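Local coordinates for protein HpcE (Thermus thermophilus, PDB 1WZO) that probably isomerises 2-hydroxyhepta-2,4-diene-1,7-dioate, as a member of the fumarylacetoacetate hydrolase family, in what is likely the homoprotocatechuate breakdown pathway, at the interface of chains A and B and the interface of chains A and C. Residues are numbered along the deposited sequence; one frame, centred on the assembly and turned at random. Chains: chain A/B/C, HpcE.

Contact 1: the interface of chains A and B. Residues chain A 45, 203-204, 206; chain B 74, 76, 149.
The carboxylate of B:Asp149 reaches across to A:Thr204 and takes it in a two-point grip, part of a two-fold interface between two subunits of the fumarylacetoacetate hydrolase family that may be the biological dimer. One oxygen, B:Asp149 OD1, accepts the backbone N of A:Thr204 at 3.0 Å in a nearly straight bond (167° at the hydrogen). The other, B:Asp149 OD2, takes the hydroxyl A:Thr204 OG1 at 2.6 Å. Both donors arrive on the syn sides of their oxygens, somewhat out of the carboxylate plane, and the two bonds together fix the rotation of that group. In A:Thr204 the hydroxyl stands beside its own backbone N (chi1 -64°), which lets one residue present both donors to one acid.

The carbonyl of A:Thr204 faces another way, toward A:Lys45. The ammonium A:Lys45 NZ gives it a hydrogen bond of 3.0 Å in the carbonyl plane, and a looser salt bridge of 3.9 Å joins A:Lys45 NZ to A:Glu206 OE1. B:Thr76 comes in at about a right angle to the lysine chain. Its methyl, B:Thr76 CG2, rests 3.3 Å from A:Thr204 O, while its hydroxyl oxygen, B:Thr76 OG1, lies 3.6 Å from both A:Lys45 CE and A:Met203 CG, which approach it from the same general side. The B:Pro74 ring is touched on two corners: A:Lys45 CD sits 4.1 Å from B:Pro74 CB, and the methyl A:Met203 CE 4.1 Å from B:Pro74 CG.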
loop_
_atom_site.group_PDB
_atom_site.type_symbol
_atom_site.label_atom_id
_atom_site.label_comp_id
_atom_site.label_asym_id
_atom_site.label_seq_id
_atom_site.Cartn_x
_atom_site.Cartn_y
_atom_site.Cartn_z
ATOM N N LYS A 45 0.254 -11.067 -5.451
ATOM C CA LYS A 45 -0.121 -12.445 -5.169
ATOM C C LYS A 45 0.911 -13.382 -5.789
ATOM O O LYS A 45 1.538 -13.067 -6.805
ATOM C CB LYS A 45 -1.532 -12.762 -5.681
ATOM C CG LYS A 45 -1.799 -12.430 -7.138
ATOM C CD LYS A 45 -3.288 -12.617 -7.452
ATOM C CE LYS A 45 -3.637 -12.175 -8.875
ATOM N NZ LYS A 45 -3.410 -10.719 -9.071
ATOM N N MET A 203 -7.524 -14.913 -14.635
ATOM C CA MET A 203 -7.143 -14.112 -13.474
ATOM C C MET A 203 -6.217 -12.984 -13.905
ATOM O O MET A 203 -5.179 -13.228 -14.518
ATOM C CB MET A 203 -6.421 -15.003 -12.461
ATOM C CG MET A 203 -5.873 -14.279 -11.238
ATOM S SD MET A 203 -4.765 -15.312 -10.235
ATOM C CE MET A 203 -5.797 -16.738 -9.915
ATOM N N THR A 204 -6.580 -11.752 -13.574
ATOM C CA THR A 204 -5.732 -10.627 -13.941
ATOM C C THR A 204 -4.475 -10.617 -13.072
ATOM O O THR A 204 -4.563 -10.621 -11.843
ATOM C CB THR A 204 -6.471 -9.281 -13.763
ATOM O OG1 THR A 204 -7.583 -9.225 -14.664
ATOM C CG2 THR A 204 -5.532 -8.105 -14.039
ATOM N N GLU A 206 -1.164 -8.633 -11.833
ATOM C CA GLU A 206 -0.752 -7.246 -11.694
ATOM C C GLU A 206 0.750 -7.121 -11.516
ATOM O O GLU A 206 1.425 -8.094 -11.163
ATOM C CB GLU A 206 -1.469 -6.634 -10.486
ATOM C CG GLU A 206 -2.991 -6.776 -10.540
ATOM C CD GLU A 206 -3.674 -6.417 -9.222
ATOM O OE1 GLU A 206 -3.285 -6.973 -8.174
ATOM O OE2 GLU A 206 -4.607 -5.588 -9.234
ATOM N N PRO B 74 -8.192 -15.077 -4.855
ATOM C CA PRO B 74 -7.347 -13.919 -5.170
ATOM C C PRO B 74 -8.081 -12.600 -4.996
ATOM O O PRO B 74 -9.295 -12.533 -5.174
ATOM C CB PRO B 74 -6.952 -14.166 -6.624
ATOM C CG PRO B 74 -8.144 -14.856 -7.171
ATOM C CD PRO B 74 -8.507 -15.839 -6.075
ATOM N N THR B 76 -8.112 -10.322 -6.921
ATOM C CA THR B 76 -8.680 -9.953 -8.213
ATOM C C THR B 76 -10.084 -10.529 -8.436
ATOM O O THR B 76 -10.757 -10.172 -9.400
ATOM C CB THR B 76 -7.753 -10.359 -9.397
ATOM O OG1 THR B 76 -7.158 -11.631 -9.129
ATOM C CG2 THR B 76 -6.649 -9.313 -9.601
ATOM N N ASP B 149 -11.687 -13.604 -12.157
ATOM C CA ASP B 149 -12.029 -12.201 -11.928
ATOM C C ASP B 149 -13.547 -12.073 -11.686
ATOM O O ASP B 149 -14.356 -12.691 -12.387
ATOM C CB ASP B 149 -11.644 -11.340 -13.136
ATOM C CG ASP B 149 -10.131 -11.156 -13.287
ATOM O OD1 ASP B 149 -9.364 -11.549 -12.380
ATOM O OD2 ASP B 149 -9.714 -10.598 -14.326
#

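Contact 2: the interface of chains A and C. Residues chain A 109-110; chain C 26, 28.
Backbone first: A:Arg110 sits in the left-handed helical region (phi 57°, psi 46°) right after the extended A:Lys109, a kink that lays the two residues round C:Ala26. Both segments are loops in this member of the fumarylacetoacetate hydrolase family, and the two-fold A-C contact may or may not persist outside the crystal. The C:Ala26 methyl is the apolar centre. A:Lys109 CG packs 3.8 Å from C:Ala26 CB, and the guanidinium nitrogen A:Arg110 NH1 lies 3.5 Å from the same C:Ala26 CB.

From CG to NE the arginine runs extended, carrying its guanidinium past the alanine toward C:Glu28. There C:Glu28 CG meets the guanidinium at its edge, in plane. The C:Glu28 chain bends at chi2 and crosses the arginine, with carboxylate and guanidinium planes 71° apart. Their salt bridge is long, 4.0 Å from A:Arg110 NH1 to C:Glu28 OE2, and it is not a paired, coplanar one. Water 2 bridges it, 3.1 Å from A:Arg110 NH1 and 3.1 Å from C:Glu28 OE2, with C:Ala26 O a weaker third neighbour. Water 1 ties the backbones together, 2.9 Å from C:Ala26 O and 3.2 Å from A:Arg110 O.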
loop_
_atom_site.group_PDB
_atom_site.type_symbol
_atom_site.label_atom_id
_atom_site.label_comp_id
_atom_site.label_asym_id
_atom_site.label_seq_id
_atom_site.Cartn_x
_atom_site.Cartn_y
_atom_site.Cartn_z
ATOM N N LYS A 109 -4.094 -9.901 -18.750
ATOM C CA LYS A 109 -5.419 -10.511 -18.818
ATOM C C LYS A 109 -5.594 -11.000 -20.255
ATOM O O LYS A 109 -5.531 -10.210 -21.194
ATOM C CB LYS A 109 -6.526 -9.509 -18.450
ATOM C CG LYS A 109 -7.931 -10.155 -18.330
ATOM C CD LYS A 109 -7.946 -11.319 -17.326
ATOM C CE LYS A 109 -9.277 -12.085 -17.318
ATOM N NZ LYS A 109 -10.422 -11.248 -16.843
ATOM N N ARG A 110 -5.802 -12.305 -20.414
ATOM C CA ARG A 110 -5.968 -12.924 -21.729
ATOM C C ARG A 110 -4.776 -12.647 -22.642
ATOM O O ARG A 110 -4.944 -12.289 -23.806
ATOM C CB ARG A 110 -7.252 -12.434 -22.405
ATOM C CG ARG A 110 -8.533 -12.898 -21.726
ATOM C CD ARG A 110 -9.728 -12.184 -22.338
ATOM N NE ARG A 110 -10.904 -12.243 -21.475
ATOM C CZ ARG A 110 -11.864 -11.321 -21.455
ATOM N NH1 ARG A 110 -11.788 -10.261 -22.251
ATOM N NH2 ARG A 110 -12.901 -11.460 -20.639
ATOM N N ALA C 26 -7.539 -6.383 -20.851
ATOM C CA ALA C 26 -7.758 -7.406 -21.873
ATOM C C ALA C 26 -7.961 -6.833 -23.271
ATOM O O ALA C 26 -8.188 -7.581 -24.226
ATOM C CB ALA C 26 -8.951 -8.269 -21.497
ATOM N N GLU C 28 -10.449 -4.803 -24.110
ATOM C CA GLU C 28 -11.855 -4.506 -24.376
ATOM C C GLU C 28 -12.062 -2.995 -24.280
ATOM O O GLU C 28 -11.509 -2.339 -23.389
ATOM C CB GLU C 28 -12.776 -5.226 -23.380
ATOM C CG GLU C 28 -12.776 -6.743 -23.502
ATOM C CD GLU C 28 -13.188 -7.228 -24.889
ATOM O OE1 GLU C 28 -14.251 -6.793 -25.392
ATOM O OE2 GLU C 28 -12.449 -8.051 -25.471
HETATM O O HOH W 1 -6.611 -9.883 -25.013
HETATM O O HOH W 2 -10.171 -10.123 -24.844
#

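Contact 3: the interface of chains A and B. Residues chain A 45, 47, 72, 74; chain B 45, 47, 72, 74.
In both A:Trp72 and B:Trp72 the side chain swings so that CG is opposite the backbone N (chi1 167° and 169°), and this throws the two indoles toward each other. They stack face to face across the local two-fold axis, at the heart of a subunit interface of the fumarylacetoacetate hydrolase family fold. The planes are within about 4° of parallel, and the five-membered rings sit directly over one another with centroids 3.3 Å apart. Each five-membered ring also overlaps the partner's six-membered ring, 4.1 Å between centroids for the A:Trp72 six-membered and B:Trp72 five-membered rings. The side chains as a whole cross at about a right angle. A:Trp72 CE2 lies 3.3 Å from B:Trp72 CD1. The indole nitrogens A:Trp72 NE1 and B:Trp72 NE1 are also 3.3 Å apart, an approach that belongs to the stack and is no hydrogen bond.

The other face of each indole is covered from its own chain, by the backbone N of A:Pro74 or B:Pro74. Each ring is therefore held between a tryptophan and a proline. The rims are closed by the partner: B:Lys45 CD comes at the edge of A:Trp72, in plane, 3.9 Å from A:Trp72 CH2, and B:Lys45 CB touches A:Trp72 CZ2. It is the lysine's hydrocarbon stretch that does this packing. B:Leu47 crosses at the six-membered end, with B:Leu47 CG 4.0 Å from A:Trp72 CZ3. A:Lys45 and A:Leu47 do the same for B:Trp72.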
loop_
_atom_site.group_PDB
_atom_site.type_symbol
_atom_site.label_atom_id
_atom_site.label_comp_id
_atom_site.label_asym_id
_atom_site.label_seq_id
_atom_site.Cartn_x
_atom_site.Cartn_y
_atom_site.Cartn_z
ATOM N N LYS A 45 0.254 -11.067 -5.451
ATOM C CA LYS A 45 -0.121 -12.445 -5.169
ATOM C C LYS A 45 0.911 -13.382 -5.789
ATOM O O LYS A 45 1.538 -13.067 -6.805
ATOM C CB LYS A 45 -1.532 -12.762 -5.681
ATOM C CG LYS A 45 -1.799 -12.430 -7.138
ATOM C CD LYS A 45 -3.288 -12.617 -7.452
ATOM C CE LYS A 45 -3.637 -12.175 -8.875
ATOM N NZ LYS A 45 -3.410 -10.719 -9.071
ATOM N N LEU A 47 1.577 -17.288 -7.158
ATOM C CA LEU A 47 1.031 -18.580 -7.559
ATOM C C LEU A 47 2.171 -19.512 -7.919
ATOM O O LEU A 47 3.179 -19.089 -8.489
ATOM C CB LEU A 47 0.120 -18.458 -8.780
ATOM C CG LEU A 47 -1.179 -17.667 -8.661
ATOM C CD1 LEU A 47 -0.888 -16.193 -8.864
ATOM C CD2 LEU A 47 -2.177 -18.159 -9.711
ATOM N N TRP A 72 -1.374 -21.623 -4.236
ATOM C CA TRP A 72 -1.054 -20.315 -3.685
ATOM C C TRP A 72 -0.045 -20.337 -2.557
ATOM O O TRP A 72 0.000 -21.288 -1.782
ATOM C CB TRP A 72 -2.369 -19.686 -3.197
ATOM C CG TRP A 72 -2.254 -18.470 -2.327
ATOM C CD1 TRP A 72 -1.806 -17.235 -2.694
ATOM C CD2 TRP A 72 -2.694 -18.351 -0.965
ATOM N NE1 TRP A 72 -1.947 -16.351 -1.648
ATOM C CE2 TRP A 72 -2.490 -17.010 -0.576
ATOM C CE3 TRP A 72 -3.245 -19.249 -0.042
ATOM C CZ2 TRP A 72 -2.820 -16.542 0.698
ATOM C CZ3 TRP A 72 -3.577 -18.783 1.231
ATOM C CH2 TRP A 72 -3.362 -17.440 1.587
ATOM N N PRO A 74 1.002 -17.723 0.476
ATOM C CA PRO A 74 0.635 -16.450 1.103
ATOM C C PRO A 74 1.823 -15.526 1.274
ATOM O O PRO A 74 2.955 -15.979 1.397
ATOM C CB PRO A 74 0.040 -16.884 2.442
ATOM C CG PRO A 74 0.773 -18.133 2.746
ATOM C CD PRO A 74 0.811 -18.843 1.413
ATOM N N LYS B 45 -5.195 -11.118 2.584
ATOM C CA LYS B 45 -5.383 -12.427 1.980
ATOM C C LYS B 45 -6.730 -13.009 2.389
ATOM O O LYS B 45 -7.221 -12.764 3.496
ATOM C CB LYS B 45 -4.250 -13.382 2.368
ATOM C CG LYS B 45 -3.942 -13.461 3.856
ATOM C CD LYS B 45 -2.803 -14.460 4.105
ATOM C CE LYS B 45 -2.387 -14.510 5.582
ATOM N NZ LYS B 45 -1.826 -13.209 6.056
ATOM N N LEU B 47 -8.975 -16.602 2.643
ATOM C CA LEU B 47 -9.006 -18.060 2.659
ATOM C C LEU B 47 -10.438 -18.532 2.838
ATOM O O LEU B 47 -11.204 -17.928 3.585
ATOM C CB LEU B 47 -8.175 -18.630 3.808
ATOM C CG LEU B 47 -6.660 -18.429 3.780
ATOM C CD1 LEU B 47 -6.325 -17.072 4.372
ATOM C CD2 LEU B 47 -5.980 -19.529 4.590
ATOM N N TRP B 72 -7.767 -20.762 -1.458
ATOM C CA TRP B 72 -7.536 -19.337 -1.643
ATOM C C TRP B 72 -8.431 -18.664 -2.676
ATOM O O TRP B 72 -8.862 -19.291 -3.636
ATOM C CB TRP B 72 -6.063 -19.159 -2.039
ATOM C CG TRP B 72 -5.653 -17.797 -2.531
ATOM C CD1 TRP B 72 -5.545 -16.653 -1.794
ATOM C CD2 TRP B 72 -5.179 -17.476 -3.842
ATOM N NE1 TRP B 72 -5.021 -15.642 -2.561
ATOM C CE2 TRP B 72 -4.787 -16.120 -3.824
ATOM C CE3 TRP B 72 -5.040 -18.205 -5.032
ATOM C CZ2 TRP B 72 -4.263 -15.476 -4.950
ATOM C CZ3 TRP B 72 -4.519 -17.565 -6.151
ATOM C CH2 TRP B 72 -4.136 -16.212 -6.100
ATOM N N PRO B 74 -8.192 -15.077 -4.855
ATOM C CA PRO B 74 -7.347 -13.919 -5.170
ATOM C C PRO B 74 -8.081 -12.600 -4.996
ATOM O O PRO B 74 -9.295 -12.533 -5.174
ATOM C CB PRO B 74 -6.952 -14.166 -6.624
ATOM C CG PRO B 74 -8.144 -14.856 -7.171
ATOM C CD PRO B 74 -8.507 -15.839 -6.075
#

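Contact 4: the interface of chains A and B. Residues chain A 72, 141, 143; chain B 47, 70-72, 140, 203.
The carbonyl oxygen of B:Leu70 is wrapped by carbons of chain A, in an apolar patch of the two-fold A-B interface that has its twin with the chains exchanged. A:Pro141 CB and A:Pro141 CG each lie 3.3 Å from B:Leu70 O, and the methyl A:Ile143 CD1 follows at 3.6 Å from B:Leu70 O. These are packing contacts, with the oxygen over one face of the proline ring, displaced toward the CB-CG-CD side. The same ring lies side by side with B:Phe71, and A:Pro141 CG is 3.9 Å from B:Phe71 CB.

A:Ile143 works with both branches. Its longer arm is extended (chi2 176°) and runs down onto the B strand, with A:Ile143 CD1 3.7 Å from B:Phe71 CA and 3.9 Å from B:Leu70 CB. The other branch meets B:Met203 obliquely: A:Ile143 CG2 is 3.4 Å from the methyl B:Met203 CE, tighter than usual for two carbons. A bend at the end of the methionine (chi3 -56°) turns that methyl to the isoleucine.

The stacked tryptophans adjoin this cluster, since B:Trp72 follows B:Leu70 and B:Phe71 in strand 69-73. On the A side, A:Pro141 belongs to the loop leading into helix 143-146, and A:Ile143 opens that helix against the partner's strand.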
loop_
_atom_site.group_PDB
_atom_site.type_symbol
_atom_site.label_atom_id
_atom_site.label_comp_id
_atom_site.label_asym_id
_atom_site.label_seq_id
_atom_site.Cartn_x
_atom_site.Cartn_y
_atom_site.Cartn_z
ATOM N N TRP A 72 -1.374 -21.623 -4.236
ATOM C CA TRP A 72 -1.054 -20.315 -3.685
ATOM C C TRP A 72 -0.045 -20.337 -2.557
ATOM O O TRP A 72 0.000 -21.288 -1.782
ATOM C CB TRP A 72 -2.369 -19.686 -3.197
ATOM C CG TRP A 72 -2.254 -18.470 -2.327
ATOM C CD1 TRP A 72 -1.806 -17.235 -2.694
ATOM C CD2 TRP A 72 -2.694 -18.351 -0.965
ATOM N NE1 TRP A 72 -1.947 -16.351 -1.648
ATOM C CE2 TRP A 72 -2.490 -17.010 -0.576
ATOM C CE3 TRP A 72 -3.245 -19.249 -0.042
ATOM C CZ2 TRP A 72 -2.820 -16.542 0.698
ATOM C CZ3 TRP A 72 -3.577 -18.783 1.231
ATOM C CH2 TRP A 72 -3.362 -17.440 1.587
ATOM N N PRO A 141 -5.884 -28.137 -1.546
ATOM C CA PRO A 141 -4.776 -27.176 -1.604
ATOM C C PRO A 141 -3.825 -27.458 -0.436
ATOM O O PRO A 141 -4.253 -27.567 0.710
ATOM C CB PRO A 141 -5.483 -25.824 -1.470
ATOM C CG PRO A 141 -6.795 -26.069 -2.141
ATOM C CD PRO A 141 -7.185 -27.443 -1.601
ATOM N N ILE A 143 -2.193 -25.886 1.652
ATOM C CA ILE A 143 -1.896 -24.658 2.377
ATOM C C ILE A 143 -1.152 -24.860 3.691
ATOM O O ILE A 143 -0.187 -24.148 3.970
ATOM C CB ILE A 143 -3.175 -23.823 2.596
ATOM C CG1 ILE A 143 -3.726 -23.383 1.232
ATOM C CG2 ILE A 143 -2.854 -22.600 3.436
ATOM C CD1 ILE A 143 -5.060 -22.626 1.281
ATOM N N LEU B 47 -8.975 -16.602 2.643
ATOM C CA LEU B 47 -9.006 -18.060 2.659
ATOM C C LEU B 47 -10.438 -18.532 2.838
ATOM O O LEU B 47 -11.204 -17.928 3.585
ATOM C CB LEU B 47 -8.175 -18.630 3.808
ATOM C CG LEU B 47 -6.660 -18.429 3.780
ATOM C CD1 LEU B 47 -6.325 -17.072 4.372
ATOM C CD2 LEU B 47 -5.980 -19.529 4.590
ATOM N N LEU B 70 -8.965 -25.993 3.363
ATOM C CA LEU B 70 -8.724 -24.596 3.017
ATOM C C LEU B 70 -8.340 -24.335 1.565
ATOM O O LEU B 70 -7.660 -25.150 0.933
ATOM C CB LEU B 70 -7.611 -24.037 3.906
ATOM C CG LEU B 70 -7.681 -24.165 5.428
ATOM C CD1 LEU B 70 -6.347 -23.734 6.019
ATOM C CD2 LEU B 70 -8.810 -23.298 5.973
ATOM N N PHE B 71 -8.777 -23.189 1.047
ATOM C CA PHE B 71 -8.439 -22.774 -0.308
ATOM C C PHE B 71 -8.335 -21.254 -0.366
ATOM O O PHE B 71 -8.777 -20.545 0.542
ATOM C CB PHE B 71 -9.448 -23.278 -1.343
ATOM C CG PHE B 71 -10.819 -22.686 -1.209
ATOM C CD1 PHE B 71 -11.767 -23.275 -0.381
ATOM C CD2 PHE B 71 -11.171 -21.551 -1.933
ATOM C CE1 PHE B 71 -13.050 -22.742 -0.279
ATOM C CE2 PHE B 71 -12.450 -21.015 -1.834
ATOM C CZ PHE B 71 -13.390 -21.616 -1.004
ATOM N N TRP B 72 -7.767 -20.762 -1.458
ATOM C CA TRP B 72 -7.536 -19.337 -1.643
ATOM C C TRP B 72 -8.431 -18.664 -2.676
ATOM O O TRP B 72 -8.862 -19.291 -3.636
ATOM C CB TRP B 72 -6.063 -19.159 -2.039
ATOM C CG TRP B 72 -5.653 -17.797 -2.531
ATOM C CD1 TRP B 72 -5.545 -16.653 -1.794
ATOM C CD2 TRP B 72 -5.179 -17.476 -3.842
ATOM N NE1 TRP B 72 -5.021 -15.642 -2.561
ATOM C CE2 TRP B 72 -4.787 -16.120 -3.824
ATOM C CE3 TRP B 72 -5.040 -18.205 -5.032
ATOM C CZ2 TRP B 72 -4.263 -15.476 -4.950
ATOM C CZ3 TRP B 72 -4.519 -17.565 -6.151
ATOM C CH2 TRP B 72 -4.136 -16.212 -6.100
ATOM N N ARG B 140 -8.555 -29.336 -5.152
ATOM C CA ARG B 140 -9.969 -28.990 -5.217
ATOM C C ARG B 140 -10.399 -28.083 -4.065
ATOM O O ARG B 140 -10.048 -28.327 -2.908
ATOM C CB ARG B 140 -10.813 -30.267 -5.203
ATOM C CG ARG B 140 -12.306 -30.016 -5.131
ATOM C CD ARG B 140 -13.084 -31.289 -5.400
ATOM N NE ARG B 140 -14.524 -31.067 -5.304
ATOM C CZ ARG B 140 -15.437 -31.841 -5.879
ATOM N NH1 ARG B 140 -15.059 -32.891 -6.599
ATOM N NH2 ARG B 140 -16.728 -31.566 -5.735
ATOM N N MET B 203 -0.100 -20.011 10.058
ATOM C CA MET B 203 -0.107 -18.834 9.193
ATOM C C MET B 203 -0.538 -17.584 9.952
ATOM O O MET B 203 -1.617 -17.559 10.535
ATOM C CB MET B 203 -1.076 -19.067 8.028
ATOM C CG MET B 203 -1.181 -17.917 7.035
ATOM S SD MET B 203 -2.515 -18.139 5.836
ATOM C CE MET B 203 -2.088 -19.722 5.120
#

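Contacts 1, 3 and 4 are neighbouring patches of one two-fold A-B interface. Between centres of C-alpha atoms, contacts 1 and 3 lie about 9 Å apart, contacts 3 and 4 about 7 Å, and contacts 1 and 4 about 15 Å. Contacts 1 and 3 share A:Lys45 and B:Pro74; contacts 3 and 4 share A:Trp72, B:Leu47 and B:Trp72. The polar grip runs into the aromatic core and then the aliphatic cluster. Contact 2 joins another subunit: the centre of its C-alpha atoms is about 12 Å from that of contact 1 and about 26 Å from that of contact 4. In the deposited tetramer it would link A-B pairs.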